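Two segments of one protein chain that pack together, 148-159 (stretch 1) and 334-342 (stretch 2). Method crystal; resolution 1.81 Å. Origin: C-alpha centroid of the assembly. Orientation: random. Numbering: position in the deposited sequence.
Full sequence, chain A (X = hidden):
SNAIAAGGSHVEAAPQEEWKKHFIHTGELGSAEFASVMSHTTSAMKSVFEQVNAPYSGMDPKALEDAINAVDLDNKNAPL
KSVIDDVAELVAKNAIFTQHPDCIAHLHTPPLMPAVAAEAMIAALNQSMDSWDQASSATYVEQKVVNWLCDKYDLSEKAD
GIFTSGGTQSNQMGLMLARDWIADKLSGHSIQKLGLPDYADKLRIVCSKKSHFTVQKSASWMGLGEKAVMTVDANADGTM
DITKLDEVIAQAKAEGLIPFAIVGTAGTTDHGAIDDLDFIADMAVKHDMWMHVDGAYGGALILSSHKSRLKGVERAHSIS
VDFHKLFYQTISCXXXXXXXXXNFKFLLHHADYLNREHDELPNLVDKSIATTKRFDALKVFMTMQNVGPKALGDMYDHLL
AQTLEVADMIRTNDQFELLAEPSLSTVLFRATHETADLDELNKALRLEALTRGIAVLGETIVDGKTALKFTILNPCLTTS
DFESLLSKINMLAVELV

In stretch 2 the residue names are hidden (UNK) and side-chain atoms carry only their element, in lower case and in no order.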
# COMPACT_ATOMS: atom_id res chain seq x y z
N TRP A 148 3.57 -17.35 12.06
CA TRP A 148 3.95 -18.48 11.20
C TRP A 148 5.26 -18.14 10.46
O TRP A 148 6.19 -18.94 10.40
CB TRP A 148 2.79 -18.77 10.21
CG TRP A 148 3.01 -19.91 9.26
CD1 TRP A 148 2.88 -21.23 9.53
CD2 TRP A 148 3.40 -19.81 7.87
NE1 TRP A 148 3.19 -21.97 8.42
CE2 TRP A 148 3.52 -21.13 7.39
CE3 TRP A 148 3.72 -18.73 7.02
CZ2 TRP A 148 3.88 -21.42 6.06
CZ3 TRP A 148 4.11 -18.99 5.71
CH2 TRP A 148 4.17 -20.34 5.23
N LEU A 149 5.32 -16.93 9.91
CA LEU A 149 6.50 -16.51 9.14
C LEU A 149 7.74 -16.52 10.03
O LEU A 149 8.80 -16.99 9.64
CB LEU A 149 6.28 -15.07 8.63
CG LEU A 149 5.33 -14.94 7.45
CD1 LEU A 149 5.04 -13.44 7.17
CD2 LEU A 149 5.96 -15.68 6.23
N CYS A 150 7.59 -15.99 11.23
CA CYS A 150 8.71 -15.94 12.20
C CYS A 150 9.25 -17.35 12.46
O CYS A 150 10.46 -17.54 12.51
CB CYS A 150 8.25 -15.25 13.48
SG CYS A 150 8.08 -13.43 13.24
N ASP A 151 8.36 -18.34 12.58
CA ASP A 151 8.74 -19.77 12.63
C ASP A 151 9.56 -20.27 11.43
O ASP A 151 10.64 -20.91 11.57
CB ASP A 151 7.50 -20.63 12.93
CG ASP A 151 7.22 -21.77 11.88
OD1 ASP A 151 6.17 -21.61 11.17
OD2 ASP A 151 8.00 -22.80 11.81
N LYS A 152 9.05 -19.94 10.25
CA LYS A 152 9.61 -20.42 9.00
C LYS A 152 11.04 -19.91 8.84
O LYS A 152 11.90 -20.65 8.33
CB LYS A 152 8.74 -20.03 7.81
CG LYS A 152 7.43 -20.82 7.72
CD LYS A 152 7.74 -22.35 7.65
CE LYS A 152 6.50 -23.18 7.58
NZ LYS A 152 6.80 -24.65 7.59
N TYR A 153 11.31 -18.70 9.33
CA TYR A 153 12.66 -18.10 9.24
C TYR A 153 13.50 -18.42 10.48
O TYR A 153 14.63 -17.90 10.61
CB TYR A 153 12.58 -16.57 8.95
CG TYR A 153 12.17 -16.29 7.52
CD1 TYR A 153 13.08 -16.34 6.48
CD2 TYR A 153 10.84 -16.01 7.20
CE1 TYR A 153 12.69 -16.13 5.16
CE2 TYR A 153 10.44 -15.79 5.88
CZ TYR A 153 11.36 -15.87 4.87
OH TYR A 153 10.96 -15.66 3.55
N ASP A 154 12.95 -19.22 11.40
CA ASP A 154 13.70 -19.71 12.59
C ASP A 154 14.16 -18.57 13.52
O ASP A 154 15.23 -18.63 14.12
CB ASP A 154 14.89 -20.59 12.15
CG ASP A 154 14.45 -21.85 11.46
OD1 ASP A 154 13.59 -22.55 12.03
OD2 ASP A 154 14.94 -22.15 10.33
N LEU A 155 13.34 -17.52 13.65
CA LEU A 155 13.68 -16.37 14.47
C LEU A 155 13.47 -16.67 15.96
O LEU A 155 12.81 -17.66 16.30
CB LEU A 155 12.84 -15.15 14.04
CG LEU A 155 12.87 -14.75 12.54
CD1 LEU A 155 11.95 -13.56 12.28
CD2 LEU A 155 14.28 -14.42 12.05
N SER A 156 14.05 -15.83 16.82
CA SER A 156 14.00 -15.99 18.30
C SER A 156 12.61 -15.90 18.91
O SER A 156 11.62 -15.52 18.24
CB SER A 156 14.92 -14.96 19.04
OG SER A 156 14.42 -13.59 19.09
N GLU A 157 12.54 -16.22 20.21
CA GLU A 157 11.28 -16.13 20.96
C GLU A 157 10.70 -14.71 20.93
O GLU A 157 9.49 -14.53 21.00
CB GLU A 157 11.48 -16.62 22.40
CG GLU A 157 11.72 -18.13 22.46
CD GLU A 157 11.48 -18.72 23.83
OE1 GLU A 157 11.19 -17.94 24.78
OE2 GLU A 157 11.55 -19.96 23.96
N LYS A 158 11.57 -13.72 20.77
CA LYS A 158 11.13 -12.32 20.80
C LYS A 158 10.68 -11.73 19.46
O LYS A 158 10.36 -10.53 19.38
CB LYS A 158 12.24 -11.46 21.41
CG LYS A 158 12.70 -12.02 22.74
CD LYS A 158 13.21 -10.91 23.62
CE LYS A 158 14.70 -11.09 23.92
NZ LYS A 158 15.06 -10.20 25.06
N ALA A 159 10.64 -12.56 18.41
CA ALA A 159 10.45 -12.03 17.07
C ALA A 159 9.00 -11.58 16.85
O ALA A 159 8.08 -12.01 17.57
CB ALA A 159 10.87 -13.03 16.07
N UNK A 334 3.56 -7.76 1.38
CA UNK A 334 4.95 -7.91 1.88
C UNK A 334 4.94 -7.82 3.40
O UNK A 334 3.93 -7.48 3.99
N UNK A 335 6.05 -8.14 4.05
CA UNK A 335 6.11 -7.94 5.53
C UNK A 335 7.53 -7.61 5.90
O UNK A 335 8.45 -7.89 5.14
c UNK A 335 5.71 -9.20 6.25
N UNK A 336 7.68 -7.07 7.08
CA UNK A 336 8.96 -6.88 7.68
C UNK A 336 8.97 -7.65 8.97
O UNK A 336 8.13 -7.41 9.86
c UNK A 336 11.66 -5.16 7.48
c UNK A 336 10.57 -5.19 8.60
c UNK A 336 10.56 -3.97 9.46
c UNK A 336 9.16 -5.42 7.99
N UNK A 337 9.95 -8.55 9.11
CA UNK A 337 10.10 -9.32 10.34
C UNK A 337 11.27 -8.77 11.13
O UNK A 337 12.28 -8.28 10.55
c UNK A 337 9.81 -12.90 8.82
c UNK A 337 10.35 -10.81 10.04
c UNK A 337 9.37 -11.45 9.04
c UNK A 337 7.90 -11.39 9.56
N UNK A 338 11.14 -8.82 12.44
CA UNK A 338 12.23 -8.46 13.31
C UNK A 338 12.51 -9.55 14.35
O UNK A 338 11.58 -10.23 14.82
c UNK A 338 12.05 -7.04 14.05
c UNK A 338 10.93 -7.07 15.09
c UNK A 338 11.93 -5.86 13.00
N UNK A 339 13.78 -9.74 14.66
CA UNK A 339 14.16 -10.74 15.63
C UNK A 339 13.81 -10.34 17.06
O UNK A 339 13.57 -11.21 17.91
o UNK A 339 15.19 -13.46 15.70
c UNK A 339 15.88 -12.57 15.17
c UNK A 339 15.66 -11.10 15.52
n UNK A 339 16.86 -12.85 14.28
N UNK A 340 13.72 -9.04 17.31
CA UNK A 340 13.39 -8.58 18.70
C UNK A 340 12.32 -7.50 18.61
O UNK A 340 12.61 -6.36 18.23
c UNK A 340 14.66 -8.02 19.37
o UNK A 340 13.28 -7.50 21.25
c UNK A 340 14.45 -7.69 20.83
o UNK A 340 15.46 -7.61 21.56
N UNK A 341 11.09 -7.87 18.88
CA UNK A 341 9.97 -6.92 18.79
C UNK A 341 10.12 -5.64 19.63
O UNK A 341 9.44 -4.63 19.36
n UNK A 341 6.15 -10.65 21.86
c UNK A 341 7.30 -8.87 20.68
c UNK A 341 8.65 -7.63 19.12
c UNK A 341 7.29 -9.67 21.95
c UNK A 341 8.54 -8.02 20.59
N UNK A 342 11.04 -5.65 20.60
CA UNK A 342 11.30 -4.44 21.37
C UNK A 342 11.79 -3.31 20.45
O UNK A 342 11.58 -2.12 20.74
o UNK A 342 13.56 -4.64 22.14
c UNK A 342 12.23 -4.71 22.57
O HOH W 1 7.67 -12.89 20.14
O HOH W 2 15.14 -7.51 24.06

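Position 334 has backbone atoms and no side-chain atom, and it lies out of reach of stretch 1; the absence of a CB identifies G334. Position 335 carries one carbon, a lone CB directed toward stretch 1 and 4.4 Å from L149 CD1, so it is A335.

Position 336 has four carbons forked at the second, the pattern of leucine. Its side chain is out of reach of stretch 1, so L336 takes no part in the contact. Position 337 has the same forked set of four carbons, but its CA-to-CB bond points toward stretch 1, as expected for alternation along a strand. This is L337, with chi1 m and chi2 t. Its CD2 lies 4.1 Å from L149 CB and 4.2 Å from C150 SG, its CD1 approaches Y153 CD2 at 3.7 Å, and its CB is 3.9 Å from L155 CD1.

At position 338, one carbon carries two more, a fork at CB that defines valine. The CA-to-CB bond of V338 points away from stretch 1, and the backbone makes the close contact: V338 O is 3.1 Å from A159 CA, a CA-H...O contact with an angle of 122° at the hydrogen.

Position 339 has two carbons, the second bearing one oxygen and one nitrogen: an amide on a short stem, hence N339. S156 N donates to N339 OD1 at 2.9 Å and 170°, and S156 OG adds a weak bond to the same OD1 at 3.5 Å. The amide nitrogen is hydrogen-bonded elsewhere in the structure.

Position 340 has two carbons, the second carrying two oxygens, a carboxylate on a short stem: D340. Its OD2 is 4.4 Å from K158 NZ, beyond a salt bridge, but water 2 joins them, donating to OD2 at 2.5 Å and accepting from NZ at 2.9 Å.

Position 341 shows four carbons in a row ending in nitrogen, which is K341. Its backbone N donates to K158 O at 2.8 Å and 169°, while its NZ donates to water 1 at 3.2 Å. Position 342, one carbon then one oxygen, is S342; S342 N donates to D340 OD1 at 3.0 Å.

The contact thus changes character along its length. Where helix and strand axes approach to 9.5 Å, L337 fills an apolar site lined by L149, C150, Y153 and L155. Beyond the helix and strand, nearly linear hydrogen bonds at S156 and K158 tie the loops together, and water 2 spans a charge pair too distant for direct pairing.

Stretch 2, residues 334-342: GALLVNDKS
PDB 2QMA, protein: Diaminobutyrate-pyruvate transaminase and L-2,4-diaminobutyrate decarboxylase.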